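Local coordinates for hypothetical sugar ABC-transporter sugar binding protein (Arthrobacter globiformis, PDB 7BVT) that probably binds cyclic alpha-maltosyl-1,6-maltose outside the cell and delivers it to an ABC transporter for sugar uptake, at residues Thr82-Ala87 and Met300-Ser305; Thr31-Trp36 and Ser63-Ser68. All blocks are in the same frame, centred on the assembly; numbering follows the deposited sequence.

Contact 1: Thr82-Ala87 and Met300-Ser305; sequences TLPDIA and MVFENS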
loop_
_atom_site.group_PDB
_atom_site.type_symbol
_atom_site.label_atom_id
_atom_site.label_comp_id
_atom_site.label_asym_id
_atom_site.label_seq_id
_atom_site.Cartn_x
_atom_site.Cartn_y
_atom_site.Cartn_z
ATOM N N THR A 82 10.728 -27.735 -1.680
ATOM C CA THR A 82 9.389 -27.792 -2.312
ATOM C C THR A 82 8.792 -26.385 -2.441
ATOM O O THR A 82 7.566 -26.225 -2.391
ATOM C CB THR A 82 8.452 -28.741 -1.556
ATOM O OG1 THR A 82 8.287 -28.277 -0.224
ATOM C CG2 THR A 82 8.972 -30.169 -1.547
ATOM N N LEU A 83 9.656 -25.422 -2.732
ATOM C CA LEU A 83 9.174 -24.058 -2.997
ATOM C C LEU A 83 8.281 -24.098 -4.219
ATOM O O LEU A 83 8.479 -24.898 -5.129
ATOM C CB LEU A 83 10.369 -23.116 -3.187
ATOM C CG LEU A 83 11.094 -22.710 -1.915
ATOM C CD1 LEU A 83 12.411 -22.043 -2.211
ATOM C CD2 LEU A 83 10.248 -21.780 -1.085
ATOM N N PRO A 84 7.317 -23.176 -4.315
ATOM C CA PRO A 84 6.447 -23.038 -5.467
ATOM C C PRO A 84 7.285 -22.375 -6.570
ATOM O O PRO A 84 8.359 -21.932 -6.316
ATOM C CB PRO A 84 5.326 -22.114 -5.013
ATOM C CG PRO A 84 6.021 -21.260 -4.029
ATOM C CD PRO A 84 7.010 -22.142 -3.294
ATOM N N ASP A 85 6.759 -22.365 -7.753
ATOM C CA ASP A 85 7.454 -21.689 -8.875
ATOM C C ASP A 85 7.205 -20.183 -8.764
ATOM O O ASP A 85 8.130 -19.426 -8.969
ATOM C CB ASP A 85 6.968 -22.205 -10.210
ATOM C CG ASP A 85 7.292 -23.681 -10.308
ATOM O OD1 ASP A 85 8.496 -24.023 -10.063
ATOM O OD2 ASP A 85 6.335 -24.444 -10.585
ATOM N N ILE A 86 5.981 -19.789 -8.461
ATOM C CA ILE A 86 5.571 -18.377 -8.242
ATOM C C ILE A 86 5.018 -18.241 -6.819
ATOM O O ILE A 86 4.063 -18.967 -6.429
ATOM C CB ILE A 86 4.577 -17.875 -9.311
ATOM C CG1 ILE A 86 5.137 -17.960 -10.736
ATOM C CG2 ILE A 86 4.077 -16.490 -9.009
ATOM C CD1 ILE A 86 4.097 -17.746 -11.822
ATOM N N ALA A 87 5.478 -17.246 -6.085
ATOM C CA ALA A 87 4.789 -16.773 -4.866
ATOM C C ALA A 87 4.197 -15.385 -5.107
ATOM O O ALA A 87 4.876 -14.531 -5.684
ATOM C CB ALA A 87 5.758 -16.699 -3.712
ATOM N N MET A 300 6.705 -13.144 -7.519
ATOM C CA MET A 300 8.134 -13.543 -7.423
ATOM C C MET A 300 8.269 -14.952 -8.025
ATOM O O MET A 300 7.385 -15.781 -7.757
ATOM C CB MET A 300 8.562 -13.570 -5.964
ATOM C CG MET A 300 8.573 -12.177 -5.350
ATOM S SD MET A 300 8.391 -12.276 -3.581
ATOM C CE MET A 300 6.593 -12.281 -3.457
ATOM N N VAL A 301 9.306 -15.183 -8.809
ATOM C CA VAL A 301 9.599 -16.523 -9.418
ATOM C C VAL A 301 10.803 -17.103 -8.708
ATOM O O VAL A 301 11.865 -16.465 -8.707
ATOM C CB VAL A 301 9.821 -16.422 -10.924
ATOM C CG1 VAL A 301 10.323 -17.738 -11.514
ATOM C CG2 VAL A 301 8.621 -15.880 -11.652
ATOM N N PHE A 302 10.668 -18.248 -8.057
ATOM C CA PHE A 302 11.810 -18.921 -7.419
ATOM C C PHE A 302 12.646 -19.595 -8.530
ATOM O O PHE A 302 12.074 -20.263 -9.411
ATOM C CB PHE A 302 11.368 -19.960 -6.382
ATOM C CG PHE A 302 10.892 -19.350 -5.099
ATOM C CD1 PHE A 302 11.803 -18.827 -4.197
ATOM C CD2 PHE A 302 9.540 -19.216 -4.839
ATOM C CE1 PHE A 302 11.363 -18.255 -3.018
ATOM C CE2 PHE A 302 9.105 -18.619 -3.662
ATOM C CZ PHE A 302 10.023 -18.131 -2.776
ATOM N N GLU A 303 13.957 -19.390 -8.526
ATOM C CA GLU A 303 14.824 -19.868 -9.632
ATOM C C GLU A 303 14.928 -21.388 -9.608
ATOM O O GLU A 303 15.240 -21.942 -8.564
ATOM C CB GLU A 303 16.218 -19.293 -9.514
ATOM C CG GLU A 303 16.942 -19.402 -10.837
ATOM C CD GLU A 303 18.037 -18.374 -10.873
ATOM O OE1 GLU A 303 18.964 -18.508 -10.049
ATOM O OE2 GLU A 303 17.876 -17.394 -11.622
ATOM N N ASN A 304 14.676 -21.978 -10.771
ATOM C CA ASN A 304 14.770 -23.414 -11.108
ATOM C C ASN A 304 15.682 -23.485 -12.344
ATOM O O ASN A 304 16.799 -22.938 -12.248
ATOM C CB ASN A 304 13.356 -23.991 -11.229
ATOM C CG ASN A 304 12.643 -24.092 -9.890
ATOM O OD1 ASN A 304 11.595 -23.462 -9.654
ATOM N ND2 ASN A 304 13.168 -24.953 -9.036
ATOM N N SER A 305 15.248 -24.061 -13.468
ATOM C CA SER A 305 15.989 -23.997 -14.762
ATOM C C SER A 305 15.578 -22.735 -15.533
ATOM O O SER A 305 14.528 -22.177 -15.195
ATOM C CB SER A 305 15.736 -25.224 -15.573
ATOM O OG SER A 305 14.420 -25.193 -16.101
#
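A87 and M300 form an antiparallel hydrogen-bonded pair, the N of each donating to the O of the other, with A87 N to M300 O at 2.9 Å. One step on, I86 faces V301 as the non-hydrogen-bonded pair, their CA atoms 4.6 Å apart, and F302 N then donates to D85 O at 2.9 Å with the donor tilted 30° from the carbonyl plane. The ring of F302 carries the side-chain contact. L83 reaches over one of its faces, CD2 lying 4.2 Å from the ring centroid in a CH-pi contact, while CD1 of the same branch point meets F302 CD1. A87 CB approaches CE2 of the ring obliquely at 3.9 Å, and P84 CG comes to the same CE2. With chi1 at -76°, CG of F302 stands anti to its own carbonyl carbon, which brings the ring in among L83, P84 and A87. I86 and V301 point to the face opposite A87 and M300, where both pack on A312 of helix 306-319. D85 OD2 accepts from the backbone N of T31. Here a late strand returns antiparallel to strand 86-90 in a mixed sheet, consistent with the type 2 periplasmic-binding-protein fold.

Contact 2: Thr31-Trp36 and Ser63-Ser68; sequences TVWHYW and SNVPNS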
loop_
_atom_site.group_PDB
_atom_site.type_symbol
_atom_site.label_atom_id
_atom_site.label_comp_id
_atom_site.label_asym_id
_atom_site.label_seq_id
_atom_site.Cartn_x
_atom_site.Cartn_y
_atom_site.Cartn_z
ATOM N N THR A 31 3.564 -23.950 -10.482
ATOM C CA THR A 31 2.756 -23.752 -9.275
ATOM C C THR A 31 2.768 -22.278 -8.848
ATOM O O THR A 31 3.827 -21.650 -8.910
ATOM C CB THR A 31 3.220 -24.659 -8.163
ATOM O OG1 THR A 31 4.587 -24.395 -7.865
ATOM C CG2 THR A 31 2.990 -26.115 -8.554
ATOM N N VAL A 32 1.629 -21.799 -8.395
ATOM C CA VAL A 32 1.448 -20.407 -7.888
ATOM C C VAL A 32 0.840 -20.515 -6.508
ATOM O O VAL A 32 -0.213 -21.139 -6.420
ATOM C CB VAL A 32 0.553 -19.559 -8.789
ATOM C CG1 VAL A 32 0.353 -18.186 -8.171
ATOM C CG2 VAL A 32 1.115 -19.443 -10.180
ATOM N N TRP A 33 1.469 -19.936 -5.514
ATOM C CA TRP A 33 0.848 -19.761 -4.191
ATOM C C TRP A 33 0.481 -18.293 -4.003
ATOM O O TRP A 33 1.310 -17.419 -4.323
ATOM C CB TRP A 33 1.745 -20.205 -3.074
ATOM C CG TRP A 33 2.158 -21.645 -3.084
ATOM C CD1 TRP A 33 1.674 -22.627 -3.873
ATOM C CD2 TRP A 33 3.083 -22.268 -2.195
ATOM N NE1 TRP A 33 2.270 -23.817 -3.553
ATOM C CE2 TRP A 33 3.123 -23.638 -2.538
ATOM C CE3 TRP A 33 3.873 -21.807 -1.152
ATOM C CZ2 TRP A 33 3.979 -24.540 -1.908
ATOM C CZ3 TRP A 33 4.674 -22.715 -0.489
ATOM C CH2 TRP A 33 4.731 -24.047 -0.877
ATOM N N HIS A 34 -0.709 -18.042 -3.481
ATOM C CA HIS A 34 -1.210 -16.674 -3.254
ATOM C C HIS A 34 -2.048 -16.730 -1.989
ATOM O O HIS A 34 -2.284 -17.862 -1.545
ATOM C CB HIS A 34 -2.007 -16.172 -4.419
ATOM C CG HIS A 34 -3.235 -16.984 -4.594
ATOM N ND1 HIS A 34 -4.394 -16.684 -3.905
ATOM C CD2 HIS A 34 -3.481 -18.047 -5.399
ATOM C CE1 HIS A 34 -5.341 -17.537 -4.309
ATOM N NE2 HIS A 34 -4.817 -18.405 -5.201
ATOM N N TYR A 35 -2.479 -15.589 -1.487
ATOM C CA TYR A 35 -3.288 -15.549 -0.233
ATOM C C TYR A 35 -4.675 -14.976 -0.512
ATOM O O TYR A 35 -5.382 -14.681 0.467
ATOM C CB TYR A 35 -2.548 -14.847 0.923
ATOM C CG TYR A 35 -2.040 -13.445 0.668
ATOM C CD1 TYR A 35 -2.879 -12.431 0.254
ATOM C CD2 TYR A 35 -0.716 -13.123 0.877
ATOM C CE1 TYR A 35 -2.423 -11.132 0.016
ATOM C CE2 TYR A 35 -0.250 -11.830 0.677
ATOM C CZ TYR A 35 -1.106 -10.839 0.247
ATOM O OH TYR A 35 -0.604 -9.568 0.072
ATOM N N TRP A 36 -5.070 -14.787 -1.758
ATOM C CA TRP A 36 -6.399 -14.207 -2.066
ATOM C C TRP A 36 -7.523 -15.156 -1.602
ATOM O O TRP A 36 -7.400 -16.403 -1.781
ATOM C CB TRP A 36 -6.533 -13.878 -3.550
ATOM C CG TRP A 36 -5.657 -12.732 -3.965
ATOM C CD1 TRP A 36 -5.573 -11.486 -3.411
ATOM C CD2 TRP A 36 -4.786 -12.706 -5.100
ATOM N NE1 TRP A 36 -4.721 -10.693 -4.125
ATOM C CE2 TRP A 36 -4.205 -11.417 -5.155
ATOM C CE3 TRP A 36 -4.429 -13.646 -6.066
ATOM C CZ2 TRP A 36 -3.283 -11.061 -6.139
ATOM C CZ3 TRP A 36 -3.547 -13.276 -7.054
ATOM C CH2 TRP A 36 -2.968 -12.018 -7.066
ATOM N N SER A 63 -2.731 -22.314 -5.794
ATOM C CA SER A 63 -3.226 -22.687 -4.435
ATOM C C SER A 63 -3.274 -21.463 -3.524
ATOM O O SER A 63 -2.318 -20.644 -3.512
ATOM C CB SER A 63 -2.405 -23.759 -3.845
ATOM O OG SER A 63 -2.363 -24.881 -4.721
ATOM N N ASN A 64 -4.312 -21.382 -2.715
ATOM C CA ASN A 64 -4.388 -20.416 -1.602
ATOM C C ASN A 64 -3.555 -20.928 -0.439
ATOM O O ASN A 64 -3.619 -22.127 -0.110
ATOM C CB ASN A 64 -5.825 -20.167 -1.151
ATOM C CG ASN A 64 -5.865 -19.395 0.148
ATOM O OD1 ASN A 64 -5.696 -19.960 1.252
ATOM N ND2 ASN A 64 -5.952 -18.077 0.014
ATOM N N VAL A 65 -2.761 -20.056 0.148
ATOM C CA VAL A 65 -2.075 -20.235 1.437
ATOM C C VAL A 65 -2.514 -19.056 2.291
ATOM O O VAL A 65 -2.393 -17.909 1.846
ATOM C CB VAL A 65 -0.545 -20.266 1.273
ATOM C CG1 VAL A 65 0.156 -20.376 2.599
ATOM C CG2 VAL A 65 -0.073 -21.325 0.304
ATOM N N PRO A 66 -3.072 -19.269 3.513
ATOM C CA PRO A 66 -3.477 -18.162 4.371
ATOM C C PRO A 66 -2.362 -17.130 4.593
ATOM O O PRO A 66 -1.203 -17.465 4.749
ATOM C CB PRO A 66 -3.898 -18.844 5.680
ATOM C CG PRO A 66 -4.324 -20.198 5.224
ATOM C CD PRO A 66 -3.320 -20.578 4.155
ATOM N N ASN A 67 -2.773 -15.875 4.553
ATOM C CA ASN A 67 -1.886 -14.697 4.671
ATOM C C ASN A 67 -0.970 -14.933 5.870
ATOM O O ASN A 67 0.268 -14.820 5.730
ATOM C CB ASN A 67 -2.699 -13.395 4.720
ATOM C CG ASN A 67 -1.802 -12.177 4.846
ATOM O OD1 ASN A 67 -1.193 -11.964 5.898
ATOM N ND2 ASN A 67 -1.698 -11.389 3.776
ATOM N N SER A 68 -1.553 -15.283 7.030
ATOM C CA SER A 68 -0.795 -15.398 8.296
ATOM C C SER A 68 0.185 -16.573 8.285
ATOM O O SER A 68 1.118 -16.516 9.102
ATOM C CB SER A 68 -1.731 -15.499 9.496
ATOM O OG SER A 68 -2.647 -16.578 9.324
HETATM O O HOH W 1 -0.260 -24.618 -6.408
#
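N67 ND2 sits 3.4 Å above the plane of the Y35 ring, over its centre, with the amide turned 53° against the ring. On the H34 imidazole, N64 CA lies over one face, 4.2 Å from the centroid, while at the ring edge W36 N donates in plane to ND1 at 2.9 Å. V65 CG2 approaches the W33 indole obliquely near its rim, 4.0 Å from W33 CB. A water at the edge of that indole binds S63 OG and makes only a weak bond to V32 O. H34 has CG between its backbone N and carbonyl carbon (chi1 65°), a turn that folds the imidazole over the 63-64 backbone and brings ND1 round to W36. An alanine at H34 has neither the ND1 that takes W36 N nor the ring that meets N64 CA, and is likely to leave the turn at 35-36 less firmly set against 63-65. W36 O in turn takes N64 ND2 at 2.8 Å, the donor standing 57° out of the carbonyl plane. Between the W33 and H34 side chains, which lie on opposite faces, the strands run parallel: S63 N donates to V32 O, H34 N to S63 O at 3.1 Å, and V65 N to H34 O at 2.8 Å. Beyond the segments, Y35 OH and W36 NE1 both bond the carboxylate of E297, and K73 makes a cation-pi contact with W33. Strands 28-34 and 58-64, joined through helix 38-53, form a beta-alpha-beta unit of the solute-binding fold, whose carboxyl-terminal strand end brings the Y35 side chain to about 6 Å from a bound glucose.

Overall arrangement
Both segments of contact 2 precede those of contact 1, and the two centres are about 14 Å apart. Both belong to one mixed sheet, in which strand 28-34 has strand 58-64 on one side and strand 86-90 on the other, both parallel to it; strand 292-301 then adds to 86-90 in the antiparallel sense. The two contacts meet directly, I86 N lying 2.9 Å from T31 O and P84 packing on W33. Three strands from the first 90 residues thus lie side by side, and strand 292-301, from some 200 residues later, joins them at 86-90. Contact 2 approaches the sugar through Y35, whereas the M300 side chain in contact 1 remains about 12 Å from a bound glucose.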